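Local coordinates for protein lyase/mutase (Burkholderia cenocepacia, PDB 4LSB) that is a TIM-barrel protein of the phosphoenolpyruvate phosphomutase family, a lyase or mutase that binds a magnesium ion, at residues D79-L84 and V92-E97. Numbering follows the deposited sequence.
Sequences DHIADL and VSADLE. With MG (magnesium ion), chain E.
Ile81 reaches from helix 74-88 onto Ala94 of strand 92-95, a helix-to-strand packing of the TIM barrel in which the outer helix leads through a short loop into the next parallel strand. CD1 of Ile81 rests on Ala94 CB at 3.5 Å, with CG1 of Ile81 also close to that methyl, so the longer branch lies along the small residue. That branch stands beside the backbone N of Ile81 (chi1 -70°) and is extended beyond it, which carries CD1 over the strand. Alanine suits this place because its single methyl lets the helix come close: the CA atoms of Ile81 and Ala94 are 6.7 Å apart. Just past the strand, Leu96 crosses Ile81 at about a right angle, its CD2 4.0 Å from Ile81 CD1; leucine is long enough to pack also on Ile111 and Ala114 of helix 104-116. Nearer the loop, Val92 sets an apolar methyl, CG2, against Leu84 O at a van der Waals distance of 4.2 Å.

Beyond the apolar packing, carboxylates supply acceptor and metal-binding oxygens. Asp95 forms an Asx turn: OD1 accepts from Glu97 N on its anti side, 31° out of the carboxylate plane, and also accepts a hydrogen bond from a magnesium-bound water, whose O lies 2.7 Å from Asp95 OD1. Ser58 and three waters share the ion with Glu97, whose bent chain places OE2 2.1 Å from the magnesium.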
loop_
_atom_site.group_PDB
_atom_site.type_symbol
_atom_site.label_atom_id
_atom_site.label_comp_id
_atom_site.label_asym_id
_atom_site.label_seq_id
_atom_site.Cartn_x
_atom_site.Cartn_y
_atom_site.Cartn_z
ATOM N N ASP B 79 -10.551 -7.730 -10.023
ATOM C CA ASP B 79 -10.955 -7.169 -8.753
ATOM C C ASP B 79 -10.221 -5.848 -8.467
ATOM O O ASP B 79 -10.847 -4.885 -7.991
ATOM C CB ASP B 79 -10.721 -8.158 -7.588
ATOM C CG ASP B 79 -11.704 -9.320 -7.596
ATOM O OD1 ASP B 79 -12.823 -9.184 -8.129
ATOM O OD2 ASP B 79 -11.345 -10.387 -7.057
ATOM N N HIS B 80 -8.918 -5.842 -8.752
ATOM C CA HIS B 80 -8.027 -4.686 -8.500
ATOM C C HIS B 80 -8.472 -3.504 -9.368
ATOM O O HIS B 80 -8.628 -2.372 -8.892
ATOM C CB HIS B 80 -6.573 -5.097 -8.773
ATOM C CG HIS B 80 -5.546 -4.008 -8.562
ATOM N ND1 HIS B 80 -5.350 -3.378 -7.354
ATOM C CD2 HIS B 80 -4.627 -3.481 -9.408
ATOM C CE1 HIS B 80 -4.367 -2.499 -7.468
ATOM N NE2 HIS B 80 -3.900 -2.558 -8.700
ATOM N N ILE B 81 -8.729 -3.765 -10.631
ATOM C CA ILE B 81 -9.239 -2.709 -11.507
ATOM C C ILE B 81 -10.499 -2.108 -10.918
ATOM O O ILE B 81 -10.622 -0.876 -10.805
ATOM C CB ILE B 81 -9.561 -3.242 -12.895
ATOM C CG1 ILE B 81 -8.284 -3.596 -13.628
ATOM C CG2 ILE B 81 -10.354 -2.204 -13.662
ATOM C CD1 ILE B 81 -8.553 -4.473 -14.849
ATOM N N ALA B 82 -11.471 -2.950 -10.546
ATOM C CA ALA B 82 -12.712 -2.432 -9.960
ATOM C C ALA B 82 -12.465 -1.588 -8.681
ATOM O O ALA B 82 -13.194 -0.591 -8.420
ATOM C CB ALA B 82 -13.692 -3.581 -9.662
ATOM N N ASP B 83 -11.502 -2.009 -7.885
ATOM C CA ASP B 83 -11.184 -1.288 -6.644
ATOM C C ASP B 83 -10.677 0.104 -6.991
ATOM O O ASP B 83 -11.020 1.042 -6.331
ATOM C CB ASP B 83 -10.064 -1.967 -5.827
ATOM C CG ASP B 83 -10.543 -3.156 -5.023
ATOM O OD1 ASP B 83 -11.769 -3.345 -4.860
ATOM O OD2 ASP B 83 -9.651 -3.921 -4.585
ATOM N N LEU B 84 -9.778 0.197 -7.974
ATOM C CA LEU B 84 -9.196 1.496 -8.286
ATOM C C LEU B 84 -10.179 2.457 -9.056
ATOM O O LEU B 84 -10.103 3.659 -8.931
ATOM C CB LEU B 84 -7.848 1.324 -8.956
ATOM C CG LEU B 84 -6.650 1.207 -7.966
ATOM C CD1 LEU B 84 -6.812 0.195 -6.843
ATOM C CD2 LEU B 84 -5.397 0.959 -8.778
ATOM N N VAL B 92 -9.641 4.808 -15.759
ATOM C CA VAL B 92 -8.579 3.850 -15.441
ATOM C C VAL B 92 -8.186 3.039 -16.669
ATOM O O VAL B 92 -9.014 2.378 -17.293
ATOM C CB VAL B 92 -9.005 2.874 -14.324
ATOM C CG1 VAL B 92 -7.965 1.792 -14.119
ATOM C CG2 VAL B 92 -9.238 3.616 -13.037
ATOM N N SER B 93 -6.916 3.107 -17.016
ATOM C CA SER B 93 -6.313 2.244 -17.998
ATOM C C SER B 93 -5.665 1.105 -17.279
ATOM O O SER B 93 -4.784 1.305 -16.437
ATOM C CB SER B 93 -5.226 2.969 -18.793
ATOM O OG SER B 93 -4.941 2.212 -19.963
ATOM N N ALA B 94 -6.058 -0.103 -17.649
ATOM C CA ALA B 94 -5.601 -1.294 -16.981
ATOM C C ALA B 94 -4.435 -1.958 -17.654
ATOM O O ALA B 94 -4.452 -2.241 -18.828
ATOM C CB ALA B 94 -6.751 -2.282 -16.925
ATOM N N ASP B 95 -3.437 -2.279 -16.867
ATOM C CA ASP B 95 -2.348 -3.126 -17.292
ATOM C C ASP B 95 -2.890 -4.564 -17.308
ATOM O O ASP B 95 -3.232 -5.077 -16.257
ATOM C CB ASP B 95 -1.240 -2.968 -16.283
ATOM C CG ASP B 95 -0.050 -3.835 -16.553
ATOM O OD1 ASP B 95 -0.023 -4.616 -17.547
ATOM O OD2 ASP B 95 0.887 -3.648 -15.755
ATOM N N LEU B 96 -2.994 -5.153 -18.504
ATOM C CA LEU B 96 -3.604 -6.490 -18.704
ATOM C C LEU B 96 -2.571 -7.458 -19.215
ATOM O O LEU B 96 -2.884 -8.431 -19.921
ATOM C CB LEU B 96 -4.749 -6.390 -19.684
ATOM C CG LEU B 96 -5.825 -5.463 -19.205
ATOM C CD1 LEU B 96 -6.819 -5.212 -20.326
ATOM C CD2 LEU B 96 -6.455 -5.986 -17.922
ATOM N N GLU B 97 -1.327 -7.175 -18.844
ATOM C CA GLU B 97 -0.186 -8.060 -19.126
ATOM C C GLU B 97 -0.246 -8.462 -20.607
ATOM O O GLU B 97 -0.463 -7.613 -21.477
ATOM C CB GLU B 97 -0.276 -9.308 -18.223
ATOM C CG GLU B 97 -0.526 -9.010 -16.751
ATOM C CD GLU B 97 0.767 -8.858 -15.986
ATOM O OE1 GLU B 97 1.059 -9.714 -15.113
ATOM O OE2 GLU B 97 1.478 -7.896 -16.290
HETATM MG MG MG E . 3.330 -7.020 -15.915
HETATM O O HOH W 1 2.590 -5.442 -17.597
HETATM O O HOH W 2 4.188 -8.161 -17.568
HETATM O O HOH W 3 4.925 -5.810 -15.585
#